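Local coordinates for protein phospholipase C-beta (PLC-beta) (Sepia officinalis, PDB 3QR0) that binds a calcium ion and joins PH, EF-hand-like, TIM-barrel and C2 domains in one chain of the phospholipase C-beta family, at residues R188-K193 with G696-Y701; L226-I231 with Y745-L750; K729-R734 with R756-A761. One frame throughout, in Å; residues are numbered along the deposited sequence.

Contacts 1 and 2 join the same two parts of the fold, the helical EF-hand-like region and the C2 beta sandwich, whereas contact 3 lies within the sandwich. The first two are largely buried and polar: in both an arginine from the EF-hand side reaches across with two nitrogens, in contact 1 to a carboxylate on a C2 loop and in contact 2 to a histidine on a C2 strand. Contact 3, partly buried, is apolar, a leucine methyl lying against the backbone of Ile731 and Gly732 and the Ile731 side chain. The set is continuous, since contact 1 touches contact 2 and contact 2 touches contact 3 through a probable hydrogen bond, Leu750 N to Ala761 O, 2.8 Å.

Contact 1: R188-K193 with G696-Y701; sequences RARISK and GMDPYY
A bidentate, end-on salt bridge between Arg190 and Asp698 joins the EF-hand-like region to the C2 domain, and it illustrates how a helix and a loop can be held together while their backbones stay far apart. Arg190 sits on helix 185-198, Asp698 in the loop between strands 686-688 and 706-711 of the C2 sandwich, and the nearest CA atoms, those of Arg190 and Met697, are 10.2 Å apart. The arginine chain bends at chi3 (65°) and presents one nitrogen to each carboxylate oxygen: NH2 lies 2.9 Å from Asp698 OD2 and NH1 3.2 Å from Asp698 OD1. Both bonds are nearly straight. The acceptors lie close to the guanidinium plane, but the two flat groups are twisted 40° apart, and each oxygen is met from above the carboxylate plane.

Further bonds hold the pair in place. The backbone at the end of helix 215-225 grips both partners: Leu225 O takes a hydrogen bond from Arg190 NH2, and Glu227 N gives one to Asp698 OD2.

Met697 supplies the apolar side of the contact. Its CG stands anti to the backbone N (chi1 -174°), which carries the thioether out to the arginine, where SD lies over one guanidinium face toward the rim, 3.8 Å from Arg190 NH1. A bend about the CG-SD bond turns the terminal methyl toward Ile191, and Met697 CE comes to 4.5 Å from CD1 of Ile191.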
ATOM      1  N   ARG A 188     -27.681  17.199  -2.123  1.00 46.45           N
ATOM      2  CA  ARG A 188     -28.331  17.039  -3.423  1.00 46.39           C
ATOM      3  C   ARG A 188     -28.907  18.365  -3.916  1.00 46.64           C
ATOM      4  O   ARG A 188     -28.904  18.636  -5.119  1.00 46.63           O
ATOM      5  CB  ARG A 188     -29.426  15.969  -3.351  1.00 46.77           C
ATOM      6  CG  ARG A 188     -28.880  14.556  -3.373  1.00 46.69           C
ATOM      7  CD  ARG A 188     -29.923  13.534  -2.976  1.00 48.05           C
ATOM      8  NE  ARG A 188     -29.526  12.198  -3.418  1.00 48.74           N
ATOM      9  CZ  ARG A 188     -29.832  11.653  -4.598  1.00 49.52           C
ATOM     10  NH1 ARG A 188     -30.568  12.307  -5.494  1.00 50.26           N
ATOM     11  NH2 ARG A 188     -29.401  10.431  -4.881  1.00 49.16           N
ATOM     12  N   ALA A 189     -29.387  19.186  -2.984  1.00 46.61           N
ATOM     13  CA  ALA A 189     -29.861  20.534  -3.301  1.00 47.02           C
ATOM     14  C   ALA A 189     -28.706  21.428  -3.758  1.00 46.29           C
ATOM     15  O   ALA A 189     -28.865  22.225  -4.686  1.00 46.59           O
ATOM     16  CB  ALA A 189     -30.568  21.152  -2.096  1.00 47.60           C
ATOM     17  N   ARG A 190     -27.551  21.299  -3.101  1.00 45.04           N
ATOM     18  CA  ARG A 190     -26.352  22.046  -3.494  1.00 44.39           C
ATOM     19  C   ARG A 190     -25.941  21.674  -4.914  1.00 43.65           C
ATOM     20  O   ARG A 190     -25.636  22.545  -5.733  1.00 43.57           O
ATOM     21  CB  ARG A 190     -25.188  21.772  -2.538  1.00 43.79           C
ATOM     22  CG  ARG A 190     -25.355  22.368  -1.147  1.00 44.50           C
ATOM     23  CD  ARG A 190     -24.123  22.106  -0.282  1.00 44.06           C
ATOM     24  NE  ARG A 190     -22.937  22.790  -0.800  1.00 43.79           N
ATOM     25  CZ  ARG A 190     -21.710  22.679  -0.294  1.00 42.59           C
ATOM     26  NH1 ARG A 190     -21.477  21.904   0.760  1.00 42.27           N
ATOM     27  NH2 ARG A 190     -20.705  23.350  -0.849  1.00 42.31           N
ATOM     28  N   ILE A 191     -25.951  20.375  -5.198  1.00 42.77           N
ATOM     29  CA  ILE A 191     -25.612  19.871  -6.523  1.00 42.28           C
ATOM     30  C   ILE A 191     -26.543  20.455  -7.590  1.00 43.02           C
ATOM     31  O   ILE A 191     -26.075  20.941  -8.616  1.00 42.75           O
ATOM     32  CB  ILE A 191     -25.629  18.323  -6.555  1.00 41.61           C
ATOM     33  CG1 ILE A 191     -24.429  17.774  -5.773  1.00 40.50           C
ATOM     34  CG2 ILE A 191     -25.606  17.812  -7.988  1.00 41.12           C
ATOM     35  CD1 ILE A 191     -24.560  16.318  -5.385  1.00 39.85           C
ATOM     36  N   SER A 192     -27.850  20.433  -7.335  1.00 43.91           N
ATOM     37  CA  SER A 192     -28.827  21.011  -8.268  1.00 45.01           C
ATOM     38  C   SER A 192     -28.577  22.504  -8.516  1.00 45.56           C
ATOM     39  O   SER A 192     -28.598  22.961  -9.662  1.00 45.86           O
ATOM     40  CB  SER A 192     -30.255  20.807  -7.753  1.00 45.72           C
ATOM     41  OG  SER A 192     -30.596  19.433  -7.751  1.00 46.11           O
ATOM     42  N   LYS A 193     -28.347  23.251  -7.439  1.00 45.74           N
ATOM     43  CA  LYS A 193     -28.054  24.682  -7.530  1.00 46.38           C
ATOM     44  C   LYS A 193     -26.791  24.940  -8.353  1.00 45.66           C
ATOM     45  O   LYS A 193     -26.747  25.875  -9.153  1.00 45.92           O
ATOM     46  CB  LYS A 193     -27.888  25.282  -6.128  1.00 46.84           C
ATOM     47  CG  LYS A 193     -29.169  25.305  -5.291  1.00 48.43           C
ATOM     48  CD  LYS A 193     -29.937  26.616  -5.435  1.00 50.87           C
ATOM     49  CE  LYS A 193     -29.313  27.731  -4.600  1.00 51.62           C
ATOM     50  NZ  LYS A 193     -30.207  28.918  -4.494  1.00 53.59           N
ATOM     51  N   GLY A 696     -19.834  16.638   5.011  1.00 32.06           N
ATOM     52  CA  GLY A 696     -19.019  15.592   4.415  1.00 31.24           C
ATOM     53  C   GLY A 696     -18.465  15.978   3.055  1.00 31.04           C
ATOM     54  O   GLY A 696     -17.714  15.206   2.459  1.00 30.45           O
ATOM     55  N   MET A 697     -18.825  17.169   2.570  1.00 31.42           N
ATOM     56  CA  MET A 697     -18.513  17.584   1.199  1.00 31.56           C
ATOM     57  C   MET A 697     -17.324  18.543   1.133  1.00 30.57           C
ATOM     58  O   MET A 697     -16.426  18.358   0.312  1.00 29.68           O
ATOM     59  CB  MET A 697     -19.750  18.219   0.548  1.00 32.87           C
ATOM     60  CG  MET A 697     -19.596  18.566  -0.932  1.00 35.11           C
ATOM     61  SD  MET A 697     -21.175  18.994  -1.716  1.00 42.82           S
ATOM     62  CE  MET A 697     -21.869  17.361  -1.981  1.00 40.00           C
ATOM     63  N   ASP A 698     -17.318  19.564   1.985  1.00 30.36           N
ATOM     64  CA  ASP A 698     -16.234  20.543   1.971  1.00 29.93           C
ATOM     65  C   ASP A 698     -15.963  21.191   3.337  1.00 29.98           C
ATOM     66  O   ASP A 698     -16.008  22.408   3.461  1.00 30.51           O
ATOM     67  CB  ASP A 698     -16.491  21.605   0.886  1.00 30.34           C
ATOM     68  CG  ASP A 698     -17.783  22.392   1.099  1.00 31.42           C
ATOM     69  OD1 ASP A 698     -18.556  22.085   2.029  1.00 31.76           O
ATOM     70  OD2 ASP A 698     -18.023  23.336   0.317  1.00 32.52           O
ATOM     71  N   PRO A 699     -15.652  20.372   4.360  1.00 29.48           N
ATOM     72  CA  PRO A 699     -15.342  20.926   5.682  1.00 29.76           C
ATOM     73  C   PRO A 699     -14.101  21.815   5.644  1.00 29.95           C
ATOM     74  O   PRO A 699     -13.125  21.465   4.987  1.00 29.53           O
ATOM     75  CB  PRO A 699     -15.084  19.678   6.537  1.00 29.23           C
ATOM     76  CG  PRO A 699     -14.699  18.611   5.556  1.00 28.39           C
ATOM     77  CD  PRO A 699     -15.519  18.902   4.335  1.00 28.68           C
ATOM     78  N   TYR A 700     -14.147  22.952   6.337  1.00 30.88           N
ATOM     79  CA  TYR A 700     -13.035  23.907   6.345  1.00 31.19           C
ATOM     80  C   TYR A 700     -12.464  24.027   7.757  1.00 31.42           C
ATOM     81  O   TYR A 700     -12.991  24.756   8.587  1.00 32.04           O
ATOM     82  CB  TYR A 700     -13.517  25.262   5.802  1.00 32.00           C
ATOM     83  CG  TYR A 700     -12.474  26.370   5.719  1.00 33.21           C
ATOM     84  CD1 TYR A 700     -11.171  26.111   5.308  1.00 33.86           C
ATOM     85  CD2 TYR A 700     -12.813  27.691   6.017  1.00 35.83           C
ATOM     86  CE1 TYR A 700     -10.222  27.132   5.223  1.00 34.43           C
ATOM     87  CE2 TYR A 700     -11.872  28.720   5.931  1.00 36.74           C
ATOM     88  CZ  TYR A 700     -10.579  28.428   5.526  1.00 36.00           C
ATOM     89  OH  TYR A 700      -9.640  29.426   5.438  1.00 37.30           O
ATOM     90  N   TYR A 701     -11.385  23.295   8.026  1.00 31.18           N
ATOM     91  CA  TYR A 701     -10.825  23.210   9.381  1.00 31.55           C
ATOM     92  C   TYR A 701     -10.056  24.475   9.740  1.00 32.39           C
ATOM     93  O   TYR A 701     -10.194  24.994  10.848  1.00 33.10           O
ATOM     94  CB  TYR A 701      -9.909  21.988   9.535  1.00 30.70           C
ATOM     95  CG  TYR A 701     -10.542  20.691   9.093  1.00 29.75           C
ATOM     96  CD1 TYR A 701     -11.439  20.005   9.917  1.00 29.19           C
ATOM     97  CD2 TYR A 701     -10.262  20.158   7.844  1.00 28.22           C
ATOM     98  CE1 TYR A 701     -12.027  18.813   9.500  1.00 28.66           C
ATOM     99  CE2 TYR A 701     -10.842  18.972   7.422  1.00 27.84           C
ATOM    100  CZ  TYR A 701     -11.723  18.305   8.249  1.00 27.57           C
ATOM    101  OH  TYR A 701     -12.291  17.130   7.809  1.00 26.15           O
TER

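Contact 2: L226-I231 with Y745-L750; sequences LERSEI and YRHVPL
A buried hydrogen-bonded pair, Arg228 with His747, bridges the turn that leads into helix 230-238 of the EF-hand-like region and strand 746-751, an outermost strand of one C2 sheet. The side chains approach from opposite directions. Both terminal nitrogens of Arg228 converge on one acceptor, with NH1 and NH2 each 3.1 Å from His747 NE2. Sharing costs straightness: the N-H...N angles are 147° and 150°. NE2 lies in the guanidinium plane, the imidazole stands almost perpendicular to that plane (85°), and NH1 meets the ring near its own plane while NH2 is tilted out.

The other edge of the guanidinium is also taken. NE and NH2 of Arg228 grip Glu230 OE2 side-on, each at 2.9 Å, which fixes the rotation of the flat group; NH2 thus serves both Glu230 and His747. Bends at chi2 and chi3 fold the arginine back far enough to reach this carboxylate two residues on, from a backbone shaped as an inverse gamma turn centred on Arg228.

Arg228 NH1 is further bonded to Tyr222 OH, and Phe764 makes a cation-pi contact with the same arginine. His747 ND1 is hydrogen-bonded to Leu306 O, consistent with a ring protonated at ND1 and accepting at NE2. The result is a buried arginine hydrogen-bonded to an edge strand of the C2 beta sandwich, where the EF-hand-like and C2 domains of this multidomain phospholipase C-beta meet.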
ATOM      1  N   LEU A 226     -18.261  23.319  -4.672  1.00 35.72           N
ATOM      2  CA  LEU A 226     -17.531  23.434  -3.413  1.00 36.12           C
ATOM      3  C   LEU A 226     -17.190  24.884  -3.123  1.00 37.11           C
ATOM      4  O   LEU A 226     -16.901  25.657  -4.036  1.00 37.67           O
ATOM      5  CB  LEU A 226     -16.254  22.584  -3.415  1.00 35.15           C
ATOM      6  CG  LEU A 226     -16.495  21.077  -3.328  1.00 35.07           C
ATOM      7  CD1 LEU A 226     -16.945  20.550  -4.670  1.00 35.98           C
ATOM      8  CD2 LEU A 226     -15.260  20.337  -2.845  1.00 34.55           C
ATOM      9  N   GLU A 227     -17.253  25.242  -1.842  1.00 37.86           N
ATOM     10  CA  GLU A 227     -16.786  26.537  -1.359  1.00 38.63           C
ATOM     11  C   GLU A 227     -15.368  26.354  -0.824  1.00 37.52           C
ATOM     12  O   GLU A 227     -15.162  26.066   0.360  1.00 37.64           O
ATOM     13  CB  GLU A 227     -17.723  27.086  -0.275  1.00 39.72           C
ATOM     14  CG  GLU A 227     -18.977  27.748  -0.844  1.00 42.41           C
ATOM     15  CD  GLU A 227     -20.082  27.963   0.188  1.00 45.84           C
ATOM     16  OE1 GLU A 227     -20.025  27.360   1.287  1.00 47.61           O
ATOM     17  OE2 GLU A 227     -21.019  28.737  -0.109  1.00 47.90           O
ATOM     18  N   ARG A 228     -14.394  26.495  -1.718  1.00 36.38           N
ATOM     19  CA  ARG A 228     -12.989  26.403  -1.351  1.00 35.28           C
ATOM     20  C   ARG A 228     -12.528  27.787  -0.864  1.00 35.75           C
ATOM     21  O   ARG A 228     -11.707  28.450  -1.503  1.00 35.50           O
ATOM     22  CB  ARG A 228     -12.170  25.910  -2.545  1.00 34.51           C
ATOM     23  CG  ARG A 228     -12.623  24.544  -3.100  1.00 33.36           C
ATOM     24  CD  ARG A 228     -12.434  23.411  -2.092  1.00 31.63           C
ATOM     25  NE  ARG A 228     -11.062  23.382  -1.590  1.00 29.94           N
ATOM     26  CZ  ARG A 228     -10.045  22.745  -2.165  1.00 28.86           C
ATOM     27  NH1 ARG A 228     -10.217  22.027  -3.274  1.00 28.22           N
ATOM     28  NH2 ARG A 228      -8.840  22.823  -1.613  1.00 28.24           N
ATOM     29  N   SER A 229     -13.071  28.190   0.285  1.00 35.86           N
ATOM     30  CA  SER A 229     -12.868  29.520   0.872  1.00 36.61           C
ATOM     31  C   SER A 229     -11.411  29.907   1.036  1.00 36.02           C
ATOM     32  O   SER A 229     -11.066  31.085   0.931  1.00 36.84           O
ATOM     33  CB  SER A 229     -13.525  29.586   2.256  1.00 36.95           C
ATOM     34  OG  SER A 229     -14.921  29.400   2.164  1.00 38.10           O
ATOM     35  N   GLU A 230     -10.577  28.911   1.325  1.00 34.71           N
ATOM     36  CA  GLU A 230      -9.153  29.113   1.562  1.00 34.19           C
ATOM     37  C   GLU A 230      -8.392  29.702   0.371  1.00 34.15           C
ATOM     38  O   GLU A 230      -7.343  30.319   0.551  1.00 33.98           O
ATOM     39  CB  GLU A 230      -8.489  27.788   1.974  1.00 33.34           C
ATOM     40  CG  GLU A 230      -8.470  26.677   0.889  1.00 32.47           C
ATOM     41  CD  GLU A 230      -9.682  25.754   0.931  1.00 32.46           C
ATOM     42  OE1 GLU A 230     -10.764  26.198   1.369  1.00 32.65           O
ATOM     43  OE2 GLU A 230      -9.553  24.576   0.519  1.00 31.41           O
ATOM     44  N   ILE A 231      -8.908  29.498  -0.839  1.00 33.99           N
ATOM     45  CA  ILE A 231      -8.170  29.844  -2.049  1.00 34.10           C
ATOM     46  C   ILE A 231      -8.000  31.359  -2.195  1.00 34.65           C
ATOM     47  O   ILE A 231      -6.988  31.811  -2.716  1.00 34.45           O
ATOM     48  CB  ILE A 231      -8.826  29.240  -3.322  1.00 33.92           C
ATOM     49  CG1 ILE A 231      -8.849  27.708  -3.242  1.00 33.72           C
ATOM     50  CG2 ILE A 231      -8.078  29.658  -4.572  1.00 34.33           C
ATOM     51  CD1 ILE A 231      -7.467  27.056  -3.169  1.00 33.61           C
ATOM     52  N   TYR A 745       1.529  23.865  -0.675  1.00 23.85           N
ATOM     53  CA  TYR A 745       0.104  23.579  -0.723  1.00 23.63           C
ATOM     54  C   TYR A 745      -0.137  22.310  -1.525  1.00 23.30           C
ATOM     55  O   TYR A 745       0.231  22.226  -2.700  1.00 23.16           O
ATOM     56  CB  TYR A 745      -0.672  24.746  -1.332  1.00 24.30           C
ATOM     57  CG  TYR A 745      -0.717  25.969  -0.448  1.00 24.92           C
ATOM     58  CD1 TYR A 745      -0.037  27.134  -0.800  1.00 25.21           C
ATOM     59  CD2 TYR A 745      -1.434  25.961   0.749  1.00 24.75           C
ATOM     60  CE1 TYR A 745      -0.074  28.257   0.014  1.00 26.79           C
ATOM     61  CE2 TYR A 745      -1.475  27.086   1.571  1.00 25.78           C
ATOM     62  CZ  TYR A 745      -0.791  28.225   1.196  1.00 26.05           C
ATOM     63  OH  TYR A 745      -0.828  29.336   1.988  1.00 26.95           O
ATOM     64  N   ARG A 746      -0.739  21.317  -0.880  1.00 22.71           N
ATOM     65  CA  ARG A 746      -0.959  20.021  -1.510  1.00 22.56           C
ATOM     66  C   ARG A 746      -2.354  19.504  -1.237  1.00 22.55           C
ATOM     67  O   ARG A 746      -2.839  19.590  -0.111  1.00 22.89           O
ATOM     68  CB  ARG A 746       0.051  18.995  -0.977  1.00 21.79           C
ATOM     69  CG  ARG A 746       1.501  19.325  -1.246  1.00 21.95           C
ATOM     70  CD  ARG A 746       1.895  19.169  -2.714  1.00 21.69           C
ATOM     71  NE  ARG A 746       3.222  19.731  -2.941  1.00 21.93           N
ATOM     72  CZ  ARG A 746       3.898  19.682  -4.083  1.00 22.51           C
ATOM     73  NH1 ARG A 746       3.394  19.071  -5.148  1.00 22.12           N
ATOM     74  NH2 ARG A 746       5.098  20.246  -4.155  1.00 22.90           N
ATOM     75  N   HIS A 747      -3.003  18.970  -2.270  1.00 22.94           N
ATOM     76  CA  HIS A 747      -4.131  18.073  -2.058  1.00 22.96           C
ATOM     77  C   HIS A 747      -3.581  16.694  -1.748  1.00 22.62           C
ATOM     78  O   HIS A 747      -2.599  16.251  -2.347  1.00 23.04           O
ATOM     79  CB  HIS A 747      -5.057  18.021  -3.270  1.00 23.04           C
ATOM     80  CG  HIS A 747      -5.830  19.281  -3.478  1.00 23.60           C
ATOM     81  ND1 HIS A 747      -5.326  20.351  -4.185  1.00 23.52           N
ATOM     82  CD2 HIS A 747      -7.060  19.653  -3.054  1.00 23.98           C
ATOM     83  CE1 HIS A 747      -6.217  21.327  -4.194  1.00 24.86           C
ATOM     84  NE2 HIS A 747      -7.278  20.929  -3.518  1.00 24.79           N
ATOM     85  N   VAL A 748      -4.227  16.019  -0.807  1.00 22.79           N
ATOM     86  CA  VAL A 748      -3.782  14.727  -0.316  1.00 21.94           C
ATOM     87  C   VAL A 748      -4.935  13.734  -0.459  1.00 21.74           C
ATOM     88  O   VAL A 748      -5.731  13.578   0.467  1.00 21.12           O
ATOM     89  CB  VAL A 748      -3.354  14.836   1.170  1.00 22.07           C
ATOM     90  CG1 VAL A 748      -2.750  13.523   1.658  1.00 21.19           C
ATOM     91  CG2 VAL A 748      -2.369  15.979   1.360  1.00 22.98           C
ATOM     92  N   PRO A 749      -5.057  13.090  -1.640  1.00 21.55           N
ATOM     93  CA  PRO A 749      -6.084  12.059  -1.785  1.00 21.41           C
ATOM     94  C   PRO A 749      -5.933  10.981  -0.721  1.00 20.83           C
ATOM     95  O   PRO A 749      -4.825  10.490  -0.478  1.00 20.58           O
ATOM     96  CB  PRO A 749      -5.831  11.499  -3.189  1.00 21.36           C
ATOM     97  CG  PRO A 749      -5.189  12.641  -3.925  1.00 21.63           C
ATOM     98  CD  PRO A 749      -4.342  13.337  -2.905  1.00 21.68           C
ATOM     99  N   LEU A 750      -7.038  10.640  -0.075  1.00 20.86           N
ATOM    100  CA  LEU A 750      -7.016   9.691   1.029  1.00 20.62           C
ATOM    101  C   LEU A 750      -7.096   8.236   0.568  1.00 20.23           C
ATOM    102  O   LEU A 750      -7.661   7.923  -0.483  1.00 20.39           O
ATOM    103  CB  LEU A 750      -8.160   9.989   1.993  1.00 21.15           C
ATOM    104  CG  LEU A 750      -8.094  11.349   2.681  1.00 22.17           C
ATOM    105  CD1 LEU A 750      -9.370  11.589   3.501  1.00 23.30           C
ATOM    106  CD2 LEU A 750      -6.857  11.442   3.572  1.00 22.72           C
TER

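Contact 3: K729-R734 with R756-A761; sequences KFIGHR and RPLGLA
Ile731, near the start of strand 730-737, meets Leu758 in two ways, and the pair exemplifies how backbone as well as side chain can receive a methyl group. Its carbonyl oxygen comes first: Leu758 CD2 approaches Ile731 O to 3.3 Å, with CD1 and CG of the leucine farther back. The Ile731 side chain adds a second touch. CG2, anti to the backbone N, lies beside the residue's own carbonyl carbon and so on the flank that Leu758 reaches, 4.1 Å from its CD2. The two side chains cross at about a right angle.

Gly732 follows, and here the strand departs from regular pairing. Ile731 and Gly732 together face Val723 of strand 718-725 in a classic beta bulge at the edge of one sheet of the C2 sandwich. Leu758 CD2 comes within 4.2 Å of Gly732 CA, and this methyl occupies the side of the glycine where a side chain would start.

Past the bulge, His733 bonds through its backbone to Arg751, whose strand 746-751 also pairs with Leu758 by way of Leu750. Arg734 NH1 is then hydrogen-bonded to Pro749 O of that strand.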
ATOM      1  N   LYS A 729     -14.643   6.923  14.144  1.00 31.01           N
ATOM      2  CA  LYS A 729     -14.681   5.994  13.019  1.00 30.52           C
ATOM      3  C   LYS A 729     -13.721   6.447  11.922  1.00 29.28           C
ATOM      4  O   LYS A 729     -13.762   7.592  11.482  1.00 29.06           O
ATOM      5  CB  LYS A 729     -16.096   5.878  12.455  1.00 31.04           C
ATOM      6  CG  LYS A 729     -16.269   4.778  11.417  1.00 32.09           C
ATOM      7  CD  LYS A 729     -17.733   4.634  11.034  1.00 35.30           C
ATOM      8  CE  LYS A 729     -17.994   3.373  10.218  1.00 36.31           C
ATOM      9  NZ  LYS A 729     -17.349   3.420   8.877  1.00 37.23           N
ATOM     10  N   PHE A 730     -12.863   5.530  11.493  1.00 28.04           N
ATOM     11  CA  PHE A 730     -11.865   5.796  10.466  1.00 26.91           C
ATOM     12  C   PHE A 730     -12.514   6.124   9.122  1.00 26.34           C
ATOM     13  O   PHE A 730     -13.445   5.443   8.701  1.00 26.46           O
ATOM     14  CB  PHE A 730     -10.982   4.559  10.325  1.00 26.53           C
ATOM     15  CG  PHE A 730      -9.891   4.694   9.306  1.00 25.93           C
ATOM     16  CD1 PHE A 730      -8.693   5.300   9.637  1.00 25.63           C
ATOM     17  CD2 PHE A 730     -10.051   4.177   8.027  1.00 25.38           C
ATOM     18  CE1 PHE A 730      -7.676   5.405   8.703  1.00 25.65           C
ATOM     19  CE2 PHE A 730      -9.040   4.281   7.090  1.00 25.12           C
ATOM     20  CZ  PHE A 730      -7.852   4.894   7.430  1.00 25.17           C
ATOM     21  N   ILE A 731     -12.022   7.167   8.453  1.00 25.16           N
ATOM     22  CA  ILE A 731     -12.498   7.519   7.114  1.00 24.27           C
ATOM     23  C   ILE A 731     -11.415   7.207   6.088  1.00 23.09           C
ATOM     24  O   ILE A 731     -11.637   6.441   5.146  1.00 22.08           O
ATOM     25  CB  ILE A 731     -12.886   9.005   7.016  1.00 24.70           C
ATOM     26  CG1 ILE A 731     -14.113   9.293   7.881  1.00 25.48           C
ATOM     27  CG2 ILE A 731     -13.154   9.393   5.568  1.00 24.58           C
ATOM     28  CD1 ILE A 731     -14.385  10.765   8.055  1.00 26.80           C
ATOM     29  N   GLY A 732     -10.250   7.814   6.270  1.00 22.24           N
ATOM     30  CA  GLY A 732      -9.128   7.602   5.368  1.00 21.48           C
ATOM     31  C   GLY A 732      -7.832   8.141   5.934  1.00 21.25           C
ATOM     32  O   GLY A 732      -7.825   8.838   6.954  1.00 21.09           O
ATOM     33  N   HIS A 733      -6.730   7.806   5.277  1.00 20.74           N
ATOM     34  CA  HIS A 733      -5.423   8.256   5.706  1.00 20.85           C
ATOM     35  C   HIS A 733      -4.482   8.410   4.519  1.00 20.83           C
ATOM     36  O   HIS A 733      -4.818   8.062   3.383  1.00 19.82           O
ATOM     37  CB  HIS A 733      -4.837   7.271   6.728  1.00 21.17           C
ATOM     38  CG  HIS A 733      -4.196   6.069   6.110  1.00 21.05           C
ATOM     39  ND1 HIS A 733      -2.914   5.673   6.417  1.00 22.37           N
ATOM     40  CD2 HIS A 733      -4.649   5.194   5.179  1.00 21.13           C
ATOM     41  CE1 HIS A 733      -2.603   4.603   5.702  1.00 22.51           C
ATOM     42  NE2 HIS A 733      -3.641   4.290   4.947  1.00 21.44           N
ATOM     43  N   ARG A 734      -3.299   8.940   4.793  1.00 21.15           N
ATOM     44  CA  ARG A 734      -2.230   8.998   3.804  1.00 21.59           C
ATOM     45  C   ARG A 734      -0.876   9.025   4.504  1.00 22.02           C
ATOM     46  O   ARG A 734      -0.656   9.849   5.389  1.00 22.13           O
ATOM     47  CB  ARG A 734      -2.395  10.225   2.904  1.00 21.65           C
ATOM     48  CG  ARG A 734      -1.465  10.257   1.693  1.00 22.78           C
ATOM     49  CD  ARG A 734      -1.775   9.147   0.703  1.00 23.40           C
ATOM     50  NE  ARG A 734      -0.851   9.183  -0.432  1.00 24.40           N
ATOM     51  CZ  ARG A 734      -1.083   9.787  -1.595  1.00 26.57           C
ATOM     52  NH1 ARG A 734      -2.239  10.408  -1.836  1.00 26.41           N
ATOM     53  NH2 ARG A 734      -0.149   9.755  -2.539  1.00 27.60           N
ATOM     54  N   ARG A 756      -5.619   1.501  -0.715  1.00 21.45           N
ATOM     55  CA  ARG A 756      -6.278   1.783  -1.986  1.00 21.61           C
ATOM     56  C   ARG A 756      -7.044   3.106  -1.886  1.00 22.03           C
ATOM     57  O   ARG A 756      -7.506   3.477  -0.803  1.00 21.91           O
ATOM     58  CB  ARG A 756      -7.207   0.636  -2.404  1.00 21.62           C
ATOM     59  CG  ARG A 756      -6.468  -0.634  -2.859  1.00 22.46           C
ATOM     60  CD  ARG A 756      -5.671  -0.388  -4.140  1.00 23.97           C
ATOM     61  NE  ARG A 756      -5.051  -1.597  -4.678  1.00 25.22           N
ATOM     62  CZ  ARG A 756      -5.631  -2.455  -5.516  1.00 27.52           C
ATOM     63  NH1 ARG A 756      -6.880  -2.277  -5.934  1.00 28.25           N
ATOM     64  NH2 ARG A 756      -4.953  -3.517  -5.933  1.00 28.98           N
ATOM     65  N   PRO A 757      -7.191   3.818  -3.019  1.00 22.54           N
ATOM     66  CA  PRO A 757      -7.833   5.133  -3.000  1.00 23.03           C
ATOM     67  C   PRO A 757      -9.305   5.100  -2.577  1.00 23.43           C
ATOM     68  O   PRO A 757     -10.067   4.238  -3.018  1.00 23.63           O
ATOM     69  CB  PRO A 757      -7.721   5.615  -4.460  1.00 23.32           C
ATOM     70  CG  PRO A 757      -6.793   4.693  -5.139  1.00 22.57           C
ATOM     71  CD  PRO A 757      -6.806   3.411  -4.384  1.00 22.37           C
ATOM     72  N   LEU A 758      -9.688   6.039  -1.721  1.00 23.61           N
ATOM     73  CA  LEU A 758     -11.098   6.307  -1.465  1.00 24.23           C
ATOM     74  C   LEU A 758     -11.766   6.900  -2.702  1.00 24.45           C
ATOM     75  O   LEU A 758     -12.966   6.740  -2.889  1.00 25.36           O
ATOM     76  CB  LEU A 758     -11.270   7.281  -0.290  1.00 24.48           C
ATOM     77  CG  LEU A 758     -11.404   6.676   1.103  1.00 25.32           C
ATOM     78  CD1 LEU A 758     -10.139   5.961   1.485  1.00 25.88           C
ATOM     79  CD2 LEU A 758     -11.750   7.763   2.118  1.00 26.54           C
ATOM     80  N   GLY A 759     -10.989   7.610  -3.517  1.00 24.39           N
ATOM     81  CA  GLY A 759     -11.508   8.327  -4.679  1.00 24.74           C
ATOM     82  C   GLY A 759     -11.344   9.827  -4.490  1.00 24.69           C
ATOM     83  O   GLY A 759     -10.232  10.321  -4.284  1.00 24.78           O
ATOM     84  N   LEU A 760     -12.458  10.549  -4.533  1.00 25.15           N
ATOM     85  CA  LEU A 760     -12.440  12.009  -4.402  1.00 25.36           C
ATOM     86  C   LEU A 760     -12.031  12.502  -3.012  1.00 25.13           C
ATOM     87  O   LEU A 760     -11.565  13.635  -2.880  1.00 25.91           O
ATOM     88  CB  LEU A 760     -13.813  12.586  -4.764  1.00 26.18           C
ATOM     89  CG  LEU A 760     -14.162  12.594  -6.254  1.00 26.70           C
ATOM     90  CD1 LEU A 760     -15.642  12.891  -6.456  1.00 28.88           C
ATOM     91  CD2 LEU A 760     -13.311  13.612  -6.970  1.00 27.96           C
ATOM     92  N   ALA A 761     -12.206  11.668  -1.983  1.00 24.20           N
ATOM     93  CA  ALA A 761     -11.912  12.076  -0.606  1.00 23.90           C
ATOM     94  C   ALA A 761     -10.469  12.544  -0.489  1.00 23.26           C
ATOM     95  O   ALA A 761      -9.540  11.790  -0.788  1.00 22.73           O
ATOM     96  CB  ALA A 761     -12.191  10.934   0.383  1.00 23.31           C
TER